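Local coordinates for AA9 family lytic polysaccharide monooxygenase B (Heterobasidion irregulare TC 32-1, PDB 5NNS), which cleaves cellulose chains by copper-dependent oxidation, acting specifically at C1 with O2 or H2O2 as cosubstrate once the metal is reduced, at residues A[84-89]-A[215-220]; A[88-93]-A[102-107]; A[107-112]-A[139-144]. All coordinates share one frame; numbering follows the deposited sequence.

Following the chain from the N terminus, the first segment met in these contacts lies on strand 85-91, which serves contacts 1 and 2. Contact 2 closes the shortest loop, pairing the end of this strand with the start of strand 106-116, its neighbour in the six-stranded sheet; its first segment overlaps that of contact 1 at Y88 and M89. Next in series is contact 3: strand 106-116 meets 139-144, after the chain has passed through helix 125-131 and strand 135-139 of the four-stranded sheet. Contact 1, the longest closure, brings 215-220 of the C-terminal region back to 84-89, and contact 3 is nested inside the loop it makes. Contacts 1 and 3 both reach the bound acrylic acid.

Contact 1: A[84-89]-A[215-220]. With AKR (acrylic acid), chain N; NAG (2-acetamido-2-deoxy-beta-D-glucopyranose), chain C.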
loop_
_atom_site.group_PDB
_atom_site.type_symbol
_atom_site.label_atom_id
_atom_site.label_comp_id
_atom_site.label_asym_id
_atom_site.label_seq_id
_atom_site.Cartn_x
_atom_site.Cartn_y
_atom_site.Cartn_z
ATOM N N PRO A 84 10.433 3.671 2.705
ATOM C CA PRO A 84 9.472 4.358 1.852
ATOM C C PRO A 84 8.021 4.058 2.201
ATOM O O PRO A 84 7.734 3.048 2.842
ATOM C CB PRO A 84 9.789 3.801 0.460
ATOM C CG PRO A 84 10.279 2.424 0.728
ATOM C CD PRO A 84 11.092 2.563 1.983
ATOM N N VAL A 85 7.132 4.957 1.776
ATOM C CA VAL A 85 5.685 4.717 1.731
ATOM C C VAL A 85 5.312 4.572 0.267
ATOM O O VAL A 85 5.797 5.337 -0.560
ATOM C CB VAL A 85 4.880 5.903 2.308
ATOM C CG1 VAL A 85 3.379 5.623 2.240
ATOM C CG2 VAL A 85 5.327 6.222 3.735
ATOM N N MET A 86 4.451 3.605 -0.048
ATOM C CA MET A 86 3.999 3.385 -1.424
ATOM C C MET A 86 2.500 3.176 -1.447
ATOM O O MET A 86 1.948 2.499 -0.571
ATOM C CB MET A 86 4.701 2.169 -2.034
ATOM C CG MET A 86 6.196 2.366 -2.231
ATOM S SD MET A 86 7.024 0.818 -2.617
ATOM C CE MET A 86 7.093 0.072 -0.984
ATOM N N VAL A 87 1.849 3.761 -2.447
ATOM C CA VAL A 87 0.421 3.573 -2.671
ATOM C C VAL A 87 0.236 2.986 -4.068
ATOM O O VAL A 87 0.694 3.555 -5.055
ATOM C CB VAL A 87 -0.362 4.885 -2.488
ATOM C CG1 VAL A 87 -1.865 4.624 -2.510
ATOM C CG2 VAL A 87 0.043 5.553 -1.176
ATOM N N TYR A 88 -0.396 1.816 -4.125
ATOM C CA TYR A 88 -0.667 1.105 -5.369
ATOM C C TYR A 88 -2.170 1.045 -5.607
ATOM O O TYR A 88 -2.976 1.164 -4.669
ATOM C CB TYR A 88 -0.159 -0.342 -5.296
ATOM C CG TYR A 88 1.336 -0.561 -5.409
ATOM C CD1 TYR A 88 2.179 -0.364 -4.314
ATOM C CD2 TYR A 88 1.909 -1.022 -6.601
ATOM C CE1 TYR A 88 3.546 -0.594 -4.406
ATOM C CE2 TYR A 88 3.279 -1.256 -6.701
ATOM C CZ TYR A 88 4.090 -1.041 -5.601
ATOM O OH TYR A 88 5.445 -1.269 -5.693
ATOM N N MET A 89 -2.538 0.832 -6.868
ATOM C CA MET A 89 -3.881 0.392 -7.218
ATOM C C MET A 89 -3.832 -0.735 -8.247
ATOM O O MET A 89 -2.819 -0.942 -8.919
ATOM C CB MET A 89 -4.701 1.547 -7.776
ATOM C CG MET A 89 -4.993 2.667 -6.796
ATOM S SD MET A 89 -5.828 3.990 -7.688
ATOM C CE MET A 89 -7.487 3.322 -7.798
ATOM N N TYR A 215 18.334 6.215 -2.639
ATOM C CA TYR A 215 17.553 5.024 -2.354
ATOM C C TYR A 215 16.553 4.812 -3.477
ATOM O O TYR A 215 15.581 5.552 -3.601
ATOM C CB TYR A 215 16.849 5.153 -1.003
ATOM C CG TYR A 215 15.971 3.972 -0.636
ATOM C CD1 TYR A 215 16.500 2.857 0.009
ATOM C CD2 TYR A 215 14.604 3.978 -0.928
ATOM C CE1 TYR A 215 15.697 1.779 0.349
ATOM C CE2 TYR A 215 13.791 2.908 -0.593
ATOM C CZ TYR A 215 14.340 1.806 0.044
ATOM O OH TYR A 215 13.537 0.731 0.377
ATOM N N THR A 216 16.820 3.802 -4.301
ATOM C CA THR A 216 15.900 3.375 -5.338
ATOM C C THR A 216 14.748 2.645 -4.664
ATOM O O THR A 216 14.939 1.590 -4.051
ATOM C CB THR A 216 16.611 2.464 -6.356
ATOM O OG1 THR A 216 17.670 3.207 -6.967
ATOM C CG2 THR A 216 15.642 1.954 -7.445
ATOM N N ILE A 217 13.560 3.228 -4.756
ATOM C CA ILE A 217 12.389 2.642 -4.138
ATOM C C ILE A 217 12.069 1.403 -4.973
ATOM O O ILE A 217 12.061 1.489 -6.200
ATOM C CB ILE A 217 11.176 3.597 -4.092
ATOM C CG1 ILE A 217 11.514 4.864 -3.300
ATOM C CG2 ILE A 217 9.986 2.896 -3.432
ATOM C CD1 ILE A 217 10.539 6.006 -3.511
ATOM N N PRO A 218 11.844 0.243 -4.322
ATOM C CA PRO A 218 11.455 -0.963 -5.061
ATOM C C PRO A 218 10.146 -0.800 -5.821
ATOM O O PRO A 218 9.330 0.054 -5.476
ATOM C CB PRO A 218 11.269 -2.012 -3.952
ATOM C CG PRO A 218 12.062 -1.505 -2.801
ATOM C CD PRO A 218 11.968 -0.024 -2.873
ATOM N N GLY A 219 9.949 -1.643 -6.829
ATOM C CA GLY A 219 8.715 -1.651 -7.600
ATOM C C GLY A 219 8.804 -0.721 -8.785
ATOM O O GLY A 219 9.874 -0.167 -9.055
ATOM N N PRO A 220 7.679 -0.531 -9.499
ATOM C CA PRO A 220 7.693 0.240 -10.745
ATOM C C PRO A 220 7.718 1.755 -10.537
ATOM O O PRO A 220 7.644 2.244 -9.405
ATOM C CB PRO A 220 6.385 -0.191 -11.423
ATOM C CG PRO A 220 5.465 -0.462 -10.290
ATOM C CD PRO A 220 6.340 -1.080 -9.222
HETATM C CA AKR N . 11.403 4.913 -9.296
HETATM C CB AKR N . 12.129 4.958 -10.403
HETATM C C AKR N . 10.928 3.629 -8.726
HETATM O O AKR N . 11.209 2.550 -9.290
HETATM O OXT AKR N . 10.247 3.635 -7.678
HETATM C C1 NAG C . 22.713 3.871 -4.639
HETATM C C2 NAG C . 21.972 2.541 -4.830
HETATM C C3 NAG C . 22.907 1.416 -5.243
HETATM C C4 NAG C . 23.677 1.805 -6.497
HETATM C C5 NAG C . 24.475 3.078 -6.212
HETATM C C6 NAG C . 25.182 3.533 -7.486
HETATM C C7 NAG C . 20.008 2.045 -3.429
HETATM C C8 NAG C . 19.532 1.571 -2.087
HETATM N N2 NAG C . 21.329 2.109 -3.597
HETATM O O3 NAG C . 22.141 0.230 -5.459
HETATM O O4 NAG C . 24.560 0.748 -6.907
HETATM O O5 NAG C . 23.617 4.129 -5.735
HETATM O O6 NAG C . 25.848 4.779 -7.258
HETATM O O7 NAG C . 19.214 2.357 -4.301
#
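P84 and Y215 meet at about a right angle, the CG and CD carbons of the proline ring set against the phenol end of the tyrosine. P84 CD lies 3.5 Å from Y215 OH. With CG anti to the backbone N (chi1 178°), Y215 extends toward the proline, and its hydroxyl is hydrogen-bonded to the carbonyl of G201. M86 and I217 instead run alongside one another, pointing opposite ways, so that M86 SD rests 3.7 Å from I217 CG2; the same methyl is 4.0 Å from P84 CB. The third pair is tip to tip: P220 CD arrives at the edge of the Y88 ring, near its plane, 3.6 Å from Y88 OH. That hydroxyl is also 3.8 Å from G219 CA, where a CB would collide with it. On the glycan side, T216 N donates a nearly straight 2.8 Å hydrogen bond to O7 of the NAG. The C-terminal loop thus lies against the M86 and Y88 face of strand 85-91, which runs between strands 106-116 and 147-157, whereas V85 and V87 turn to strand 135-139 of the other sheet in the beta sandwich.

Contact 2: A[88-93]-A[102-107]; sequences YMANCG and SSLEWF
F107 O takes the backbone N-H of M89 in a nearly straight bond of 2.7 Å (M89 N to F107 O), and a CA-H...O contact from Y88 CA reaches the same oxygen. The return bond, F107 N to M89 O, is 2.8 Å long, which makes M89 and F107 an antiparallel hydrogen-bonded pair. F107 folds back over its partner: at chi1 59°, CG sits between the backbone N and the carbonyl carbon, which places M89 O over one ring face. M89 CB adds an off-centre CH-pi contact to that ring, and M89 SD stands obliquely 5.2 Å from its centroid, a Met-aromatic contact. On the other side of the sheet, A90 CB sits over the six-membered ring of W106, 3.5 Å from the centroid. L104 CB lies above the same indole face and meets A90 CB at 3.9 Å. Farther along, the backbones part and two waters bridge N91 and E105, joining N91 O to E105 N and N91 N to E105 O. N91 OD1 then accepts from G93 N in an Asx turn, and the loop is stapled by the C92-C96 disulfide. This is a beta hairpin with a long connection, linking adjacent antiparallel strands of the AA9 beta sandwich.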
loop_
_atom_site.group_PDB
_atom_site.type_symbol
_atom_site.label_atom_id
_atom_site.label_comp_id
_atom_site.label_asym_id
_atom_site.label_seq_id
_atom_site.Cartn_x
_atom_site.Cartn_y
_atom_site.Cartn_z
ATOM N N TYR A 88 -0.396 1.816 -4.125
ATOM C CA TYR A 88 -0.667 1.105 -5.369
ATOM C C TYR A 88 -2.170 1.045 -5.607
ATOM O O TYR A 88 -2.976 1.164 -4.669
ATOM C CB TYR A 88 -0.159 -0.342 -5.296
ATOM C CG TYR A 88 1.336 -0.561 -5.409
ATOM C CD1 TYR A 88 2.179 -0.364 -4.314
ATOM C CD2 TYR A 88 1.909 -1.022 -6.601
ATOM C CE1 TYR A 88 3.546 -0.594 -4.406
ATOM C CE2 TYR A 88 3.279 -1.256 -6.701
ATOM C CZ TYR A 88 4.090 -1.041 -5.601
ATOM O OH TYR A 88 5.445 -1.269 -5.693
ATOM N N MET A 89 -2.538 0.832 -6.868
ATOM C CA MET A 89 -3.881 0.392 -7.218
ATOM C C MET A 89 -3.832 -0.735 -8.247
ATOM O O MET A 89 -2.819 -0.942 -8.919
ATOM C CB MET A 89 -4.701 1.547 -7.776
ATOM C CG MET A 89 -4.993 2.667 -6.796
ATOM S SD MET A 89 -5.828 3.990 -7.688
ATOM C CE MET A 89 -7.487 3.322 -7.798
ATOM N N ALA A 90 -4.944 -1.453 -8.356
ATOM C CA ALA A 90 -5.100 -2.523 -9.332
ATOM C C ALA A 90 -6.556 -2.651 -9.718
ATOM O O ALA A 90 -7.420 -2.654 -8.849
ATOM C CB ALA A 90 -4.612 -3.841 -8.750
ATOM N N ASN A 91 -6.814 -2.777 -11.018
ATOM C CA ASN A 91 -8.147 -3.093 -11.529
ATOM C C ASN A 91 -8.481 -4.528 -11.133
ATOM O O ASN A 91 -7.677 -5.431 -11.340
ATOM C CB ASN A 91 -8.187 -2.939 -13.056
ATOM C CG ASN A 91 -9.597 -2.766 -13.598
ATOM O OD1 ASN A 91 -10.503 -3.545 -13.287
ATOM N ND2 ASN A 91 -9.784 -1.739 -14.422
ATOM N N CYS A 92 -9.661 -4.728 -10.555
ATOM C CA CYS A 92 -10.116 -6.064 -10.158
ATOM C C CYS A 92 -10.599 -6.918 -11.341
ATOM O O CYS A 92 -10.722 -8.139 -11.206
ATOM C CB CYS A 92 -11.220 -5.955 -9.099
ATOM S SG CYS A 92 -10.655 -5.234 -7.539
ATOM N N GLY A 93 -10.882 -6.287 -12.482
ATOM C CA GLY A 93 -11.320 -7.004 -13.683
ATOM C C GLY A 93 -12.598 -7.786 -13.455
ATOM O O GLY A 93 -12.677 -8.964 -13.804
ATOM N N SER A 102 -3.558 -11.498 -5.639
ATOM C CA SER A 102 -2.246 -11.924 -6.145
ATOM C C SER A 102 -2.172 -12.089 -7.670
ATOM O O SER A 102 -1.070 -12.138 -8.223
ATOM C CB SER A 102 -1.808 -13.232 -5.476
ATOM O OG SER A 102 -2.734 -14.275 -5.733
ATOM N N SER A 103 -3.324 -12.182 -8.340
ATOM C CA SER A 103 -3.378 -12.291 -9.800
ATOM C C SER A 103 -3.535 -10.952 -10.518
ATOM O O SER A 103 -3.519 -10.920 -11.746
ATOM C CB SER A 103 -4.528 -13.217 -10.212
ATOM O OG SER A 103 -5.784 -12.602 -9.982
ATOM N N LEU A 104 -3.680 -9.855 -9.776
ATOM C CA LEU A 104 -3.993 -8.565 -10.386
ATOM C C LEU A 104 -2.752 -7.860 -10.914
ATOM O O LEU A 104 -1.615 -8.207 -10.562
ATOM C CB LEU A 104 -4.728 -7.658 -9.394
ATOM C CG LEU A 104 -5.975 -8.272 -8.739
ATOM C CD1 LEU A 104 -6.629 -7.257 -7.814
ATOM C CD2 LEU A 104 -6.969 -8.787 -9.777
ATOM N N GLU A 105 -2.996 -6.872 -11.774
ATOM C CA GLU A 105 -1.951 -6.008 -12.310
ATOM C C GLU A 105 -1.914 -4.715 -11.508
ATOM O O GLU A 105 -2.840 -3.904 -11.581
ATOM C CB GLU A 105 -2.205 -5.713 -13.783
ATOM C CG GLU A 105 -1.869 -6.872 -14.696
ATOM C CD GLU A 105 -2.227 -6.576 -16.136
ATOM O OE1 GLU A 105 -3.428 -6.660 -16.482
ATOM O OE2 GLU A 105 -1.306 -6.261 -16.923
ATOM N N TRP A 106 -0.834 -4.532 -10.754
ATOM C CA TRP A 106 -0.699 -3.413 -9.820
ATOM C C TRP A 106 0.101 -2.286 -10.428
ATOM O O TRP A 106 1.170 -2.524 -10.996
ATOM C CB TRP A 106 -0.006 -3.878 -8.539
ATOM C CG TRP A 106 -0.775 -4.925 -7.856
ATOM C CD1 TRP A 106 -0.668 -6.272 -8.040
ATOM C CD2 TRP A 106 -1.814 -4.729 -6.895
ATOM N NE1 TRP A 106 -1.562 -6.933 -7.231
ATOM C CE2 TRP A 106 -2.286 -6.008 -6.525
ATOM C CE3 TRP A 106 -2.389 -3.596 -6.303
ATOM C CZ2 TRP A 106 -3.304 -6.188 -5.585
ATOM C CZ3 TRP A 106 -3.404 -3.775 -5.361
ATOM C CH2 TRP A 106 -3.852 -5.063 -5.016
ATOM N N PHE A 107 -0.411 -1.063 -10.284
ATOM C CA PHE A 107 0.316 0.150 -10.655
ATOM C C PHE A 107 0.424 1.086 -9.450
ATOM O O PHE A 107 -0.461 1.128 -8.593
ATOM C CB PHE A 107 -0.326 0.859 -11.861
ATOM C CG PHE A 107 -1.757 1.281 -11.651
ATOM C CD1 PHE A 107 -2.803 0.379 -11.859
ATOM C CD2 PHE A 107 -2.066 2.582 -11.269
ATOM C CE1 PHE A 107 -4.123 0.766 -11.666
ATOM C CE2 PHE A 107 -3.389 2.974 -11.077
ATOM C CZ PHE A 107 -4.417 2.064 -11.277
HETATM O O HOH W 1 -5.610 -6.337 -12.849
HETATM O O HOH W 2 -4.680 -2.792 -13.035
#

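Contact 3: A[107-112]-A[139-144]; sequences FKINQV and SIPSSL. With AKR (acrylic acid), chain N.
I109 and P141 are the residues whose CA atoms lie nearest across the two segments, 7.2 Å apart. Strand 106-116 is broken here by a classic beta bulge, in which I109 and N110 both face V87 of the neighbouring strand. The 139-144 segment has no regular structure except a type I turn from P141 to L144, closed by the backbone bond from L144 N to P141 O. I109 and P141 cross at about a right angle, with I109 CG2 only 3.6 Å from P141 CG and equally near to CD. The isoleucine has CG1 between the backbone N and the carbonyl carbon (chi1 61°), and its CD1 ends 3.8 Å from S139 O. At the turn, L144 CD1 comes obliquely to the tip of the F107 ring, 3.8 Å from F107 CZ; M89 and Y149 also pack against this leucine. The segment 139-144 carries the chain from strand 135-139 in one sheet of the beta sandwich to strand 147-157 in the other, so P141 and L144 pack against the six-stranded sheet. Away from this interface, K108 and Q111 line the acrylic acid pocket. K108 NZ donates to Q111 OE1 at 2.8 Å, tilted 34° out of the amide plane, and also to the carbonyls of P218 and P220. With its oxygen taken by the lysine, the amide turns its nitrogen to the ligand: Q111 NE2 donates a hydrogen bond of 2.7 Å to OXT of the acid. An alanine at Q111 would probably leave the carboxylate without this donor and K108 NZ without one of its acceptors, setting the ammonium group freer to shift. K108 NZ itself lies 3.4 Å from the acid OXT, close enough that its likely positive charge would probably favour the carboxylate.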
loop_
_atom_site.group_PDB
_atom_site.type_symbol
_atom_site.label_atom_id
_atom_site.label_comp_id
_atom_site.label_asym_id
_atom_site.label_seq_id
_atom_site.Cartn_x
_atom_site.Cartn_y
_atom_site.Cartn_z
ATOM N N PHE A 107 -0.411 -1.063 -10.284
ATOM C CA PHE A 107 0.316 0.150 -10.655
ATOM C C PHE A 107 0.424 1.086 -9.450
ATOM O O PHE A 107 -0.461 1.128 -8.593
ATOM C CB PHE A 107 -0.326 0.859 -11.861
ATOM C CG PHE A 107 -1.757 1.281 -11.651
ATOM C CD1 PHE A 107 -2.803 0.379 -11.859
ATOM C CD2 PHE A 107 -2.066 2.582 -11.269
ATOM C CE1 PHE A 107 -4.123 0.766 -11.666
ATOM C CE2 PHE A 107 -3.389 2.974 -11.077
ATOM C CZ PHE A 107 -4.417 2.064 -11.277
ATOM N N LYS A 108 1.514 1.841 -9.420
ATOM C CA LYS A 108 1.870 2.714 -8.309
ATOM C C LYS A 108 1.413 4.153 -8.600
ATOM O O LYS A 108 1.768 4.719 -9.634
ATOM C CB LYS A 108 3.380 2.664 -8.136
ATOM C CG LYS A 108 3.900 3.222 -6.830
ATOM C CD LYS A 108 5.420 3.217 -6.802
ATOM C CE LYS A 108 6.007 1.824 -6.592
ATOM N NZ LYS A 108 7.496 1.827 -6.663
ATOM N N ILE A 109 0.608 4.726 -7.704
ATOM C CA ILE A 109 0.114 6.109 -7.875
ATOM C C ILE A 109 0.857 7.145 -7.033
ATOM O O ILE A 109 0.794 8.337 -7.330
ATOM C CB ILE A 109 -1.412 6.243 -7.632
ATOM C CG1 ILE A 109 -1.809 5.835 -6.206
ATOM C CG2 ILE A 109 -2.177 5.441 -8.677
ATOM C CD1 ILE A 109 -3.200 6.303 -5.824
ATOM N N ASN A 110 1.551 6.697 -5.987
ATOM C CA ASN A 110 2.283 7.604 -5.118
ATOM C C ASN A 110 3.361 6.856 -4.347
ATOM O O ASN A 110 3.141 5.731 -3.901
ATOM C CB ASN A 110 1.314 8.291 -4.146
ATOM C CG ASN A 110 2.023 9.205 -3.159
ATOM O OD1 ASN A 110 2.162 8.865 -1.992
ATOM N ND2 ASN A 110 2.493 10.352 -3.632
ATOM N N GLN A 111 4.525 7.475 -4.208
ATOM C CA GLN A 111 5.525 6.999 -3.262
ATOM C C GLN A 111 6.392 8.147 -2.780
ATOM O O GLN A 111 6.550 9.151 -3.478
ATOM C CB GLN A 111 6.410 5.926 -3.896
ATOM C CG GLN A 111 7.315 6.447 -5.008
ATOM C CD GLN A 111 8.044 5.351 -5.741
ATOM O OE1 GLN A 111 8.008 4.187 -5.334
ATOM N NE2 GLN A 111 8.747 5.718 -6.810
ATOM N N VAL A 112 6.929 7.995 -1.572
ATOM C CA VAL A 112 7.944 8.899 -1.045
ATOM C C VAL A 112 8.959 8.036 -0.309
ATOM O O VAL A 112 8.606 7.332 0.642
ATOM C CB VAL A 112 7.363 9.975 -0.097
ATOM C CG1 VAL A 112 8.455 10.955 0.332
ATOM C CG2 VAL A 112 6.230 10.750 -0.765
ATOM N N SER A 139 -4.012 11.535 -3.998
ATOM C CA SER A 139 -5.228 11.526 -4.822
ATOM C C SER A 139 -5.249 10.339 -5.774
ATOM O O SER A 139 -4.206 9.898 -6.242
ATOM C CB SER A 139 -5.336 12.813 -5.639
ATOM O OG SER A 139 -5.438 13.940 -4.795
ATOM N N ILE A 140 -6.443 9.824 -6.048
ATOM C CA ILE A 140 -6.640 8.857 -7.129
ATOM C C ILE A 140 -6.441 9.625 -8.438
ATOM O O ILE A 140 -6.979 10.728 -8.580
ATOM C CB ILE A 140 -8.044 8.223 -7.076
ATOM C CG1 ILE A 140 -8.161 7.334 -5.835
ATOM C CG2 ILE A 140 -8.328 7.416 -8.343
ATOM C CD1 ILE A 140 -9.587 7.041 -5.426
ATOM N N PRO A 141 -5.647 9.075 -9.381
ATOM C CA PRO A 141 -5.410 9.823 -10.627
ATOM C C PRO A 141 -6.693 10.291 -11.339
ATOM O O PRO A 141 -7.593 9.477 -11.592
ATOM C CB PRO A 141 -4.630 8.824 -11.485
ATOM C CG PRO A 141 -3.871 8.013 -10.485
ATOM C CD PRO A 141 -4.763 7.897 -9.278
ATOM N N SER A 142 -6.756 11.596 -11.638
ATOM C CA SER A 142 -7.918 12.243 -12.285
ATOM C C SER A 142 -8.398 11.537 -13.552
ATOM O O SER A 142 -9.603 11.432 -13.784
ATOM C CB SER A 142 -7.586 13.697 -12.643
ATOM O OG SER A 142 -7.190 14.437 -11.501
ATOM N N SER A 143 -7.446 11.044 -14.348
ATOM C CA SER A 143 -7.726 10.408 -15.639
ATOM C C SER A 143 -8.128 8.925 -15.594
ATOM O O SER A 143 -8.552 8.380 -16.622
ATOM C CB SER A 143 -6.493 10.534 -16.533
ATOM O OG SER A 143 -5.407 9.815 -15.974
ATOM N N LEU A 144 -7.997 8.277 -14.432
ATOM C CA LEU A 144 -8.142 6.822 -14.330
ATOM C C LEU A 144 -9.492 6.347 -14.873
ATOM O O LEU A 144 -10.523 6.969 -14.602
ATOM C CB LEU A 144 -7.974 6.376 -12.873
ATOM C CG LEU A 144 -8.058 4.886 -12.532
ATOM C CD1 LEU A 144 -6.967 4.102 -13.239
ATOM C CD2 LEU A 144 -7.969 4.682 -11.025
HETATM C CA AKR N . 11.403 4.913 -9.296
HETATM C CB AKR N . 12.129 4.958 -10.403
HETATM C C AKR N . 10.928 3.629 -8.726
HETATM O O AKR N . 11.209 2.550 -9.290
HETATM O OXT AKR N . 10.247 3.635 -7.678
#